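Protein-glutamine deamidase Cif (Burkholderia pseudomallei, PDB 3GQM) deamidates a glutamine side chain of host NEDD8 to glutamate as a secreted bacterial effector, disabling cullin-RING ubiquitin ligases and halting the host cell cycle. Local coordinates at residues 136-139 against 140-144; 261-264 against 265-268; 75-78 against 79-83; 109-112 against 113-117; 220-223 against 224-227. All coordinates share one frame; numbering follows the deposited sequence.

Interaction 1: residues 136-139 against 140-144; sequences AEHV and NTLDS
Thr141 gives two hydrogen bonds to one backbone oxygen, that of His138. Its OG1 donates over 2.8 Å to His138 O and lies in the carbonyl plane on a lone pair, with a C=O...donor angle of 144°. The amide Thr141 N reaches the same His138 O at 2.9 Å, but from well above that plane, and the two donors therefore do not compete for one direction. The hydroxyl gets there because chi1 of 79° sets OG1 between the backbone N and the carbonyl carbon, within reach of His138 O. Two further carbonyls of the helix end are used, those of Ala136 and Val139: Asn140 N donates to Ala136 O at 3.0 Å, an i to i+4 bond, and Leu142 N donates to Val139 O, likewise at 3.0 Å. The last bond closes a type I beta turn from Val139 to Leu142, by which the short helix 135-139 gives way to the loop before strand 147-154. Leu142 turns back toward the helix end, and its CD2 packs 3.6 Å from NE2 of the His138 imidazole, approaching the ring obliquely. That nitrogen is hydrogen-bonded to Ser257 OG on strand 253-260, at one edge of the sheet, which ties the helix end to the sheet. Beyond the turn, the Asp143 backbone is held by Tyr148 OH at its N and by Arg173 NH2 at its O, while OD1 of Asp143 accepts from His145 N.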
loop_
_atom_site.group_PDB
_atom_site.type_symbol
_atom_site.label_atom_id
_atom_site.label_comp_id
_atom_site.label_asym_id
_atom_site.label_seq_id
_atom_site.Cartn_x
_atom_site.Cartn_y
_atom_site.Cartn_z
ATOM N N ALA A 136 -12.345 15.040 0.823
ATOM C CA ALA A 136 -12.593 15.976 1.928
ATOM C C ALA A 136 -13.907 15.683 2.620
ATOM O O ALA A 136 -13.975 15.713 3.838
ATOM C CB ALA A 136 -12.548 17.430 1.477
ATOM N N GLU A 137 -14.926 15.361 1.832
ATOM C CA GLU A 137 -16.254 15.105 2.353
ATOM C C GLU A 137 -16.134 13.932 3.293
ATOM O O GLU A 137 -16.562 14.003 4.457
ATOM C CB GLU A 137 -17.234 14.748 1.221
ATOM C CG GLU A 137 -18.669 14.679 1.684
ATOM C CD GLU A 137 -19.682 14.328 0.588
ATOM O OE1 GLU A 137 -19.287 14.103 -0.585
ATOM O OE2 GLU A 137 -20.892 14.274 0.925
ATOM N N HIS A 138 -15.521 12.864 2.783
ATOM C CA HIS A 138 -15.379 11.638 3.554
ATOM C C HIS A 138 -14.569 11.801 4.849
ATOM O O HIS A 138 -15.036 11.411 5.914
ATOM C CB HIS A 138 -14.835 10.497 2.700
ATOM C CG HIS A 138 -14.790 9.202 3.437
ATOM N ND1 HIS A 138 -15.926 8.480 3.730
ATOM C CD2 HIS A 138 -13.758 8.533 4.003
ATOM C CE1 HIS A 138 -15.594 7.405 4.421
ATOM N NE2 HIS A 138 -14.283 7.410 4.592
ATOM N N VAL A 139 -13.389 12.409 4.761
ATOM C CA VAL A 139 -12.537 12.611 5.947
ATOM C C VAL A 139 -13.273 13.409 7.014
ATOM O O VAL A 139 -13.163 13.115 8.202
ATOM C CB VAL A 139 -11.157 13.306 5.622
ATOM C CG1 VAL A 139 -10.337 13.555 6.908
ATOM C CG2 VAL A 139 -10.320 12.457 4.655
ATOM N N ASN A 140 -14.056 14.397 6.586
ATOM C CA ASN A 140 -14.829 15.194 7.528
ATOM C C ASN A 140 -15.886 14.417 8.299
ATOM O O ASN A 140 -16.421 14.940 9.261
ATOM C CB ASN A 140 -15.484 16.382 6.833
ATOM C CG ASN A 140 -14.486 17.452 6.474
ATOM O OD1 ASN A 140 -13.384 17.525 7.051
ATOM N ND2 ASN A 140 -14.851 18.294 5.506
ATOM N N THR A 141 -16.176 13.182 7.884
ATOM C CA THR A 141 -17.110 12.337 8.627
ATOM C C THR A 141 -16.416 11.379 9.612
ATOM O O THR A 141 -17.076 10.746 10.424
ATOM C CB THR A 141 -18.048 11.550 7.683
ATOM O OG1 THR A 141 -17.358 10.404 7.146
ATOM C CG2 THR A 141 -18.532 12.450 6.544
ATOM N N LEU A 142 -15.084 11.292 9.560
ATOM C CA LEU A 142 -14.330 10.332 10.377
ATOM C C LEU A 142 -14.137 10.762 11.834
ATOM O O LEU A 142 -13.912 11.931 12.115
ATOM C CB LEU A 142 -12.967 10.052 9.721
ATOM C CG LEU A 142 -12.976 9.588 8.257
ATOM C CD1 LEU A 142 -11.586 9.222 7.781
ATOM C CD2 LEU A 142 -13.896 8.447 8.063
ATOM N N ASP A 143 -14.207 9.808 12.755
ATOM C CA ASP A 143 -14.075 10.090 14.178
ATOM C C ASP A 143 -12.675 10.666 14.438
ATOM O O ASP A 143 -11.667 10.056 14.081
ATOM C CB ASP A 143 -14.277 8.783 14.924
ATOM C CG ASP A 143 -14.515 8.950 16.405
ATOM O OD1 ASP A 143 -13.812 9.735 17.081
ATOM O OD2 ASP A 143 -15.409 8.220 16.909
ATOM N N SER A 144 -12.638 11.862 15.021
ATOM C CA SER A 144 -11.394 12.543 15.413
ATOM C C SER A 144 -10.505 11.713 16.336
ATOM O O SER A 144 -9.293 11.881 16.344
ATOM C CB SER A 144 -11.708 13.860 16.135
ATOM O OG SER A 144 -12.265 14.805 15.248
#

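Interaction 2: residues 261-264 against 265-268; sequences DFRQ and FQRN
Gln264 and Asn268 are joined twice across one helical turn. Asn268 N donates to Gln264 O at 2.7 Å, and Gln264 NE2 donates to Asn268 OD1 at 3.2 Å. The acceptor lies nearly in the amide plane of Gln264, whereas the donor stands above the Asn268 carbonyl plane; the two amide planes are inclined by 55°. A bend at chi2 (49°) curls the Gln264 chain forward to make this reach. The other end of the Asn268 amide, ND2, is taken by backbone oxygens at the end of helix 104-116, chiefly Glu117 O. Helix 262-273 begins here: Asp261 is its N-cap, and OD2 accepts from Gln264 N at 2.6 Å through the anti lone pair, while Asp261 O receives Phe265 N. A water bridges Arg263 and Gln266, accepting from NH2 of Arg263 in the guanidinium plane and donating to OE1 of Gln266. The extended Gln266 chain passes over one face of the Phe262 ring, a CH-pi contact with CG 4.1 Å from the centroid; its CD comes within 3.2 Å of Phe262 CE2, the amide tilted 32° from the ring. The buried Phe265 ring packs against Leu37 of helix 29-42 and against Leu114.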
loop_
_atom_site.group_PDB
_atom_site.type_symbol
_atom_site.label_atom_id
_atom_site.label_comp_id
_atom_site.label_asym_id
_atom_site.label_seq_id
_atom_site.Cartn_x
_atom_site.Cartn_y
_atom_site.Cartn_z
ATOM N N ASP A 261 -6.945 -0.130 15.197
ATOM C CA ASP A 261 -6.304 0.014 16.484
ATOM C C ASP A 261 -4.795 0.147 16.313
ATOM O O ASP A 261 -4.150 -0.773 15.835
ATOM C CB ASP A 261 -6.527 -1.242 17.317
ATOM C CG ASP A 261 -5.954 -1.090 18.703
ATOM O OD1 ASP A 261 -6.688 -0.566 19.554
ATOM O OD2 ASP A 261 -4.776 -1.443 18.936
ATOM N N PHE A 262 -4.214 1.244 16.757
ATOM C CA PHE A 262 -2.758 1.361 16.651
ATOM C C PHE A 262 -1.897 0.280 17.312
ATOM O O PHE A 262 -0.866 -0.135 16.765
ATOM C CB PHE A 262 -2.295 2.754 17.103
ATOM C CG PHE A 262 -0.851 2.982 16.884
ATOM C CD1 PHE A 262 -0.376 3.248 15.586
ATOM C CD2 PHE A 262 0.049 2.902 17.959
ATOM C CE1 PHE A 262 0.986 3.427 15.354
ATOM C CE2 PHE A 262 1.414 3.086 17.761
ATOM C CZ PHE A 262 1.897 3.354 16.465
ATOM N N ARG A 263 -2.259 -0.140 18.511
ATOM C CA ARG A 263 -1.464 -1.197 19.185
ATOM C C ARG A 263 -1.605 -2.531 18.485
ATOM O O ARG A 263 -0.667 -3.315 18.471
ATOM C CB ARG A 263 -1.886 -1.388 20.659
ATOM C CG ARG A 263 -1.504 -0.211 21.562
ATOM C CD ARG A 263 -1.727 -0.628 23.051
ATOM N NE ARG A 263 -1.579 0.492 23.974
ATOM C CZ ARG A 263 -0.404 1.063 24.254
ATOM N NH1 ARG A 263 -0.358 2.076 25.104
ATOM N NH2 ARG A 263 0.717 0.617 23.689
ATOM N N GLN A 264 -2.777 -2.794 17.923
ATOM C CA GLN A 264 -2.987 -4.073 17.156
ATOM C C GLN A 264 -2.097 -4.084 15.944
ATOM O O GLN A 264 -1.427 -5.112 15.673
ATOM C CB GLN A 264 -4.456 -4.258 16.721
ATOM C CG GLN A 264 -4.776 -5.696 16.308
ATOM C CD GLN A 264 -4.292 -6.727 17.352
ATOM O OE1 GLN A 264 -4.560 -6.605 18.534
ATOM N NE2 GLN A 264 -3.556 -7.711 16.909
ATOM N N PHE A 265 -2.049 -2.922 15.247
ATOM C CA PHE A 265 -1.114 -2.733 14.115
ATOM C C PHE A 265 0.350 -3.067 14.488
ATOM O O PHE A 265 1.051 -3.834 13.798
ATOM C CB PHE A 265 -1.215 -1.296 13.544
ATOM C CG PHE A 265 -0.128 -0.946 12.513
ATOM C CD1 PHE A 265 0.333 -1.887 11.590
ATOM C CD2 PHE A 265 0.398 0.340 12.452
ATOM C CE1 PHE A 265 1.336 -1.579 10.683
ATOM C CE2 PHE A 265 1.402 0.671 11.526
ATOM C CZ PHE A 265 1.865 -0.282 10.631
ATOM N N GLN A 266 0.808 -2.452 15.569
ATOM C CA GLN A 266 2.166 -2.675 16.078
ATOM C C GLN A 266 2.337 -4.131 16.383
ATOM O O GLN A 266 3.331 -4.735 16.031
ATOM C CB GLN A 266 2.369 -1.890 17.362
ATOM C CG GLN A 266 2.435 -0.398 17.167
ATOM C CD GLN A 266 2.842 0.260 18.470
ATOM O OE1 GLN A 266 2.066 0.308 19.419
ATOM N NE2 GLN A 266 4.054 0.750 18.525
ATOM N N ARG A 267 1.331 -4.690 17.013
ATOM C CA ARG A 267 1.367 -6.083 17.395
ATOM C C ARG A 267 1.440 -6.995 16.142
ATOM O O ARG A 267 2.290 -7.897 16.079
ATOM C CB ARG A 267 0.159 -6.409 18.300
ATOM C CG ARG A 267 0.347 -7.677 19.088
ATOM C CD ARG A 267 -0.726 -7.831 20.216
ATOM N NE ARG A 267 -0.345 -8.906 21.157
ATOM C CZ ARG A 267 0.569 -8.822 22.143
ATOM N NH1 ARG A 267 1.255 -7.712 22.408
ATOM N NH2 ARG A 267 0.807 -9.886 22.883
ATOM N N ASN A 268 0.600 -6.756 15.145
ATOM C CA ASN A 268 0.689 -7.556 13.894
ATOM C C ASN A 268 2.034 -7.414 13.250
ATOM O O ASN A 268 2.637 -8.420 12.794
ATOM C CB ASN A 268 -0.414 -7.184 12.888
ATOM C CG ASN A 268 -1.795 -7.479 13.406
ATOM O OD1 ASN A 268 -1.963 -8.357 14.269
ATOM N ND2 ASN A 268 -2.827 -6.760 12.876
HETATM O O HOH W 1 1.558 -1.133 21.726
#

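Interaction 3: residues 75-78 against 79-83; sequences EKSV and TDFGG
With CG trans to its backbone N (chi1 -176°) and a bend at chi4 (-85°), Lys76 brings NZ round to the carboxylate of Asp80, one turn further along helix 67-80 and just ahead of the Schellman motif that closes it. Asp80 has its CG beside its own backbone N, which swings the carboxylate back to meet the lysine. NZ of Lys76 and OD2 of Asp80 form a salt bridge at 3.2 Å, in which NZ approaches the syn lone pair of OD2. In the Schellman motif Gly82 takes up positive phi (78°) and the chain folds back on the last turn. Gly83 N donates to Val78 O at 3.0 Å, the i to i+5 bond of the motif, and Gly82 N reaches Thr79 O at 2.7 Å inside it. Val78 O also has a weak bond from Phe81 N, whose better partner is Ser77 O at 3.1 Å. Both Gly82 and Gly83 have positive phi, a backbone shape that glycine takes readily. Ahead of the cap, Glu75 O is gripped by two donors of Thr79, the backbone N and OG1, the hydroxyl at 2.9 Å and standing above the carbonyl plane. The buried Val78 side chain meets Leu84 and Tyr87 of helix 84-91 and Pro96, and the rings of Phe81 and Tyr87 stack edge-to-face. At the edge of the Phe81 ring, in its plane, CD2 lies 3.1 Å from Ser77 O.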
loop_
_atom_site.group_PDB
_atom_site.type_symbol
_atom_site.label_atom_id
_atom_site.label_comp_id
_atom_site.label_asym_id
_atom_site.label_seq_id
_atom_site.Cartn_x
_atom_site.Cartn_y
_atom_site.Cartn_z
ATOM N N GLU A 75 6.708 -25.156 -3.861
ATOM C CA GLU A 75 7.373 -26.400 -4.312
ATOM C C GLU A 75 6.384 -27.226 -5.157
ATOM O O GLU A 75 6.681 -27.646 -6.263
ATOM C CB GLU A 75 7.888 -27.248 -3.132
ATOM C CG GLU A 75 9.072 -26.646 -2.385
ATOM C CD GLU A 75 9.398 -27.376 -1.073
ATOM O OE1 GLU A 75 9.097 -28.604 -0.962
ATOM O OE2 GLU A 75 9.971 -26.712 -0.159
ATOM N N LYS A 76 5.197 -27.431 -4.614
ATOM C CA LYS A 76 4.174 -28.182 -5.321
ATOM C C LYS A 76 3.916 -27.617 -6.716
ATOM O O LYS A 76 3.972 -28.343 -7.734
ATOM C CB LYS A 76 2.902 -28.210 -4.492
ATOM C CG LYS A 76 1.842 -29.054 -5.145
ATOM C CD LYS A 76 0.489 -28.905 -4.484
ATOM C CE LYS A 76 -0.624 -29.363 -5.490
ATOM N NZ LYS A 76 -1.046 -28.239 -6.456
ATOM N N SER A 77 3.670 -26.312 -6.785
ATOM C CA SER A 77 3.427 -25.654 -8.072
ATOM C C SER A 77 4.596 -25.882 -9.058
ATOM O O SER A 77 4.399 -26.101 -10.273
ATOM C CB SER A 77 3.156 -24.141 -7.852
ATOM O OG SER A 77 3.402 -23.402 -9.043
ATOM N N VAL A 78 5.823 -25.808 -8.556
ATOM C CA VAL A 78 6.978 -25.930 -9.434
ATOM C C VAL A 78 7.023 -27.377 -9.992
ATOM O O VAL A 78 7.311 -27.595 -11.173
ATOM C CB VAL A 78 8.291 -25.549 -8.685
ATOM C CG1 VAL A 78 9.501 -26.225 -9.320
ATOM C CG2 VAL A 78 8.482 -24.045 -8.651
ATOM N N THR A 79 6.707 -28.345 -9.137
ATOM C CA THR A 79 6.631 -29.740 -9.552
ATOM C C THR A 79 5.550 -29.931 -10.604
ATOM O O THR A 79 5.777 -30.595 -11.599
ATOM C CB THR A 79 6.340 -30.671 -8.345
ATOM O OG1 THR A 79 7.219 -30.340 -7.272
ATOM C CG2 THR A 79 6.582 -32.127 -8.702
ATOM N N ASP A 80 4.371 -29.357 -10.370
ATOM C CA ASP A 80 3.283 -29.387 -11.347
ATOM C C ASP A 80 3.875 -28.993 -12.687
ATOM O O ASP A 80 3.581 -29.602 -13.710
ATOM C CB ASP A 80 2.147 -28.440 -10.947
ATOM C CG ASP A 80 1.341 -28.927 -9.729
ATOM O OD1 ASP A 80 1.499 -30.083 -9.278
ATOM O OD2 ASP A 80 0.522 -28.144 -9.200
ATOM N N PHE A 81 4.773 -28.017 -12.687
ATOM C CA PHE A 81 5.330 -27.510 -13.926
ATOM C C PHE A 81 6.516 -28.288 -14.468
ATOM O O PHE A 81 7.101 -27.863 -15.471
ATOM C CB PHE A 81 5.687 -26.032 -13.773
ATOM C CG PHE A 81 4.534 -25.132 -14.008
ATOM C CD1 PHE A 81 4.347 -24.547 -15.247
ATOM C CD2 PHE A 81 3.611 -24.896 -13.007
ATOM C CE1 PHE A 81 3.256 -23.706 -15.482
ATOM C CE2 PHE A 81 2.534 -24.060 -13.223
ATOM C CZ PHE A 81 2.351 -23.464 -14.463
ATOM N N GLY A 82 6.858 -29.407 -13.814
ATOM C CA GLY A 82 7.934 -30.297 -14.250
ATOM C C GLY A 82 9.292 -29.753 -13.887
ATOM O O GLY A 82 10.232 -29.810 -14.681
ATOM N N GLY A 83 9.391 -29.201 -12.681
ATOM C CA GLY A 83 10.669 -28.712 -12.181
ATOM C C GLY A 83 10.946 -27.249 -12.423
ATOM O O GLY A 83 10.343 -26.594 -13.307
#

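Interaction 4: residues 109-112 against 113-117; sequences NNIF and KLMTE
One face of the Phe112 ring is occupied by the methyl of Thr116, which sits over the ring centre. CG2 of Thr116 lies 4.2 Å from the centroid and only 12° off the ring normal, a well-centred CH-pi contact. The hydroxyl of the same threonine serves the backbone instead: chi1 of 55° turns OG1 back to Phe112 O, to which it donates at 2.7 Å. Thr116 N donates to Phe112 O as well, at 3.1 Å, and the two donors arrive from opposite faces of the carbonyl plane. One threonine thus packs its methyl on the ring while its hydroxyl and backbone N both donate to the oxygen near the C-terminal end of helix 104-116. Regular i to i+4 bonds precede it, among them Leu114 N to Asn110 O at 2.8 Å. Met115, bent at chi3, lays its SD 3.8 Å from CG2 of Ile111. On another side of the helix Lys113 bends at chi3 and chi4 so that NZ meets OE2 of Glu117 at 2.7 Å, on the syn side of the carboxylate. This buried charge pair is satisfied further, NZ by the carbonyls of Tyr58, Thr60 and Ile122, and OE2 by Ile122 N. The amides of Asn109 and Asn110 are also held from outside, Asn109 OD1 by Lys160 NZ and Asn110 ND2 by the oxygens of Leu106 and Asn55. The helix that starts at the inferred active-site Cys104 lies with Phe112 and Thr116 against strand 147-154, Leu114 against helix 262-273, and Ile111 on Met53 of helix 47-53.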
loop_
_atom_site.group_PDB
_atom_site.type_symbol
_atom_site.label_atom_id
_atom_site.label_comp_id
_atom_site.label_asym_id
_atom_site.label_seq_id
_atom_site.Cartn_x
_atom_site.Cartn_y
_atom_site.Cartn_z
ATOM N N ASN A 109 -2.916 -3.932 -0.444
ATOM C CA ASN A 109 -3.834 -4.922 0.117
ATOM C C ASN A 109 -3.287 -5.556 1.423
ATOM O O ASN A 109 -3.975 -5.627 2.405
ATOM C CB ASN A 109 -4.168 -6.002 -0.926
ATOM C CG ASN A 109 -5.144 -5.526 -1.981
ATOM O OD1 ASN A 109 -5.842 -4.525 -1.818
ATOM N ND2 ASN A 109 -5.148 -6.204 -3.094
ATOM N N ASN A 110 -2.036 -5.966 1.413
ATOM C CA ASN A 110 -1.412 -6.591 2.578
ATOM C C ASN A 110 -1.092 -5.668 3.754
ATOM O O ASN A 110 -1.347 -6.030 4.907
ATOM C CB ASN A 110 -0.190 -7.381 2.120
ATOM C CG ASN A 110 -0.619 -8.689 1.460
ATOM O OD1 ASN A 110 -1.333 -9.472 2.092
ATOM N ND2 ASN A 110 -0.278 -8.890 0.165
ATOM N N ILE A 111 -0.562 -4.469 3.476
ATOM C CA ILE A 111 -0.355 -3.492 4.574
ATOM C C ILE A 111 -1.691 -3.026 5.178
ATOM O O ILE A 111 -1.792 -2.797 6.406
ATOM C CB ILE A 111 0.520 -2.287 4.124
ATOM C CG1 ILE A 111 1.983 -2.773 3.901
ATOM C CG2 ILE A 111 0.418 -1.151 5.170
ATOM C CD1 ILE A 111 2.837 -1.854 2.977
ATOM N N PHE A 112 -2.709 -2.907 4.332
ATOM C CA PHE A 112 -4.073 -2.660 4.821
ATOM C C PHE A 112 -4.541 -3.745 5.832
ATOM O O PHE A 112 -5.068 -3.397 6.896
ATOM C CB PHE A 112 -5.069 -2.610 3.654
ATOM C CG PHE A 112 -6.507 -2.275 4.064
ATOM C CD1 PHE A 112 -6.951 -0.928 4.066
ATOM C CD2 PHE A 112 -7.405 -3.307 4.455
ATOM C CE1 PHE A 112 -8.258 -0.584 4.450
ATOM C CE2 PHE A 112 -8.735 -3.004 4.828
ATOM C CZ PHE A 112 -9.168 -1.634 4.831
ATOM N N LYS A 113 -4.423 -5.033 5.456
ATOM C CA LYS A 113 -4.743 -6.136 6.365
ATOM C C LYS A 113 -3.873 -6.044 7.616
ATOM O O LYS A 113 -4.420 -6.102 8.743
ATOM C CB LYS A 113 -4.565 -7.507 5.674
ATOM C CG LYS A 113 -5.692 -7.816 4.611
ATOM C CD LYS A 113 -5.334 -9.093 3.785
ATOM C CE LYS A 113 -5.202 -10.372 4.686
ATOM N NZ LYS A 113 -6.566 -10.820 5.031
ATOM N N LEU A 114 -2.550 -5.862 7.437
ATOM C CA LEU A 114 -1.649 -5.708 8.610
ATOM C C LEU A 114 -2.119 -4.637 9.601
ATOM O O LEU A 114 -2.073 -4.848 10.813
ATOM C CB LEU A 114 -0.205 -5.394 8.205
ATOM C CG LEU A 114 0.894 -5.614 9.259
ATOM C CD1 LEU A 114 1.053 -7.071 9.582
ATOM C CD2 LEU A 114 2.212 -5.110 8.790
ATOM N N MET A 115 -2.579 -3.505 9.095
ATOM C CA MET A 115 -2.980 -2.405 9.976
ATOM C C MET A 115 -4.322 -2.646 10.703
ATOM O O MET A 115 -4.457 -2.279 11.867
ATOM C CB MET A 115 -3.043 -1.109 9.151
ATOM C CG MET A 115 -1.673 -0.691 8.643
ATOM S SD MET A 115 -1.722 0.771 7.617
ATOM C CE MET A 115 -2.427 1.949 8.782
ATOM N N THR A 116 -5.299 -3.243 9.992
ATOM C CA THR A 116 -6.696 -3.267 10.408
ATOM C C THR A 116 -7.134 -4.554 11.098
ATOM O O THR A 116 -8.120 -4.536 11.790
ATOM C CB THR A 116 -7.644 -3.076 9.194
ATOM O OG1 THR A 116 -7.365 -4.064 8.198
ATOM C CG2 THR A 116 -7.478 -1.666 8.573
ATOM N N GLU A 117 -6.431 -5.658 10.913
ATOM C CA GLU A 117 -6.924 -6.973 11.391
ATOM C C GLU A 117 -6.608 -7.212 12.864
ATOM O O GLU A 117 -5.584 -6.765 13.382
ATOM C CB GLU A 117 -6.370 -8.147 10.568
ATOM C CG GLU A 117 -7.088 -8.305 9.235
ATOM C CD GLU A 117 -6.525 -9.404 8.337
ATOM O OE1 GLU A 117 -5.370 -9.877 8.544
ATOM O OE2 GLU A 117 -7.257 -9.776 7.386
#

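Interaction 5: residues 220-223 against 224-227; sequences MPDD and VQTR
The start of helix 222-233 is built here, with Pro221 at the N-cap position and Met220 just ahead of it, both packing on Val224 in the first turn. The two methyls of Val224 divide the work. CG1, trans to the backbone N (chi1 169°), lies 3.9 Å from CB of Met220 and also near its SD, the two side chains crossing at about a right angle; CG2 rests 3.9 Å from CD of the Pro221 ring. The first helical bond runs from Gln225 N to Pro221 O at 2.9 Å and is almost straight, with an N-H...O angle of 178°. One residue on, Asp222 O takes two donors from Thr226, the backbone N at 2.8 Å and the side-chain hydroxyl above the carbonyl plane. The extended Gln225 chain runs back toward the residues before the helix, placing CD 3.2 Å from Met220 O, and its NE2 is hydrogen-bonded to Phe217 O, so that the chain leading into the helix is held to its first turn. Thr226 also touches Pro239 and Ile244 in the loop that follows the helix. Arg227 N donates to Asp223 O at 3.1 Å, while the charged ends of these residues stay apart, Asp223 OD1 lying 5.5 Å from Arg227 NH1.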
loop_
_atom_site.group_PDB
_atom_site.type_symbol
_atom_site.label_atom_id
_atom_site.label_comp_id
_atom_site.label_asym_id
_atom_site.label_seq_id
_atom_site.Cartn_x
_atom_site.Cartn_y
_atom_site.Cartn_z
ATOM N N MET A 220 -7.206 19.283 -14.906
ATOM C CA MET A 220 -6.359 20.285 -14.350
ATOM C C MET A 220 -5.177 20.445 -15.283
ATOM O O MET A 220 -4.813 19.512 -15.995
ATOM C CB MET A 220 -5.955 19.949 -12.898
ATOM C CG MET A 220 -7.109 20.106 -11.860
ATOM S SD MET A 220 -6.606 19.457 -10.207
ATOM C CE MET A 220 -8.150 19.262 -9.277
ATOM N N PRO A 221 -4.580 21.644 -15.310
ATOM C CA PRO A 221 -3.423 21.875 -16.191
ATOM C C PRO A 221 -2.271 20.930 -15.930
ATOM O O PRO A 221 -2.153 20.340 -14.825
ATOM C CB PRO A 221 -2.999 23.294 -15.840
ATOM C CG PRO A 221 -4.275 23.918 -15.298
ATOM C CD PRO A 221 -4.889 22.830 -14.496
ATOM N N ASP A 222 -1.423 20.804 -16.943
ATOM C CA ASP A 222 -0.281 19.916 -16.900
ATOM C C ASP A 222 0.548 20.141 -15.634
ATOM O O ASP A 222 0.898 19.175 -14.947
ATOM C CB ASP A 222 0.607 20.107 -18.145
ATOM C CG ASP A 222 -0.072 19.625 -19.463
ATOM O OD1 ASP A 222 -1.193 19.034 -19.438
ATOM O OD2 ASP A 222 0.553 19.844 -20.537
ATOM N N ASP A 223 0.842 21.410 -15.335
ATOM C CA ASP A 223 1.766 21.772 -14.266
ATOM C C ASP A 223 1.172 21.513 -12.885
ATOM O O ASP A 223 1.889 21.226 -11.946
ATOM C CB ASP A 223 2.179 23.249 -14.363
ATOM C CG ASP A 223 3.033 23.546 -15.612
ATOM O OD1 ASP A 223 3.856 22.699 -16.030
ATOM O OD2 ASP A 223 2.825 24.636 -16.211
ATOM N N VAL A 224 -0.127 21.711 -12.778
ATOM C CA VAL A 224 -0.881 21.402 -11.584
ATOM C C VAL A 224 -0.875 19.868 -11.331
ATOM O O VAL A 224 -0.503 19.425 -10.235
ATOM C CB VAL A 224 -2.309 21.963 -11.723
ATOM C CG1 VAL A 224 -3.200 21.437 -10.618
ATOM C CG2 VAL A 224 -2.270 23.525 -11.739
ATOM N N GLN A 225 -1.237 19.079 -12.352
ATOM C CA GLN A 225 -1.225 17.595 -12.261
ATOM C C GLN A 225 0.148 17.051 -11.926
ATOM O O GLN A 225 0.309 16.289 -10.969
ATOM C CB GLN A 225 -1.716 16.959 -13.557
ATOM C CG GLN A 225 -3.209 17.169 -13.866
ATOM C CD GLN A 225 -3.575 16.653 -15.276
ATOM O OE1 GLN A 225 -2.748 16.699 -16.197
ATOM N NE2 GLN A 225 -4.788 16.157 -15.436
ATOM N N THR A 226 1.145 17.453 -12.700
ATOM C CA THR A 226 2.529 17.099 -12.447
ATOM C C THR A 226 2.980 17.444 -11.011
ATOM O O THR A 226 3.623 16.630 -10.349
ATOM C CB THR A 226 3.460 17.764 -13.496
ATOM O OG1 THR A 226 2.997 17.418 -14.816
ATOM C CG2 THR A 226 4.846 17.245 -13.353
ATOM N N ARG A 227 2.641 18.630 -10.513
ATOM C CA ARG A 227 3.092 18.992 -9.168
ATOM C C ARG A 227 2.323 18.284 -8.049
ATOM O O ARG A 227 2.903 17.938 -7.035
ATOM C CB ARG A 227 3.125 20.517 -8.958
ATOM C CG ARG A 227 4.301 21.150 -9.712
ATOM C CD ARG A 227 5.149 22.052 -8.814
ATOM N NE ARG A 227 6.092 22.906 -9.557
ATOM C CZ ARG A 227 5.729 23.829 -10.451
ATOM N NH1 ARG A 227 4.447 24.007 -10.763
ATOM N NH2 ARG A 227 6.657 24.560 -11.067
#

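Interactions 2 and 4 are the pair that touch: their centres are 10 Å apart, and Asn268 ND2 lies 2.8 Å from Glu117 O and 2.9 Å from Leu114 O, both probable hydrogen bonds, with Phe265 packed on Met115. Interaction 4 is also the nearest to the inferred catalytic residues, the side chain of Ile111 lying about 8 Å from that of Gln179 and that of Asn109 about 9 Å from that of Cys104. Interaction 1 stands on the surface, its nearest atoms about 10 Å from interaction 4 and 11 Å from interaction 2. Interactions 3 and 5 lie on opposite sides of the chain's centre, with centres 48 Å apart.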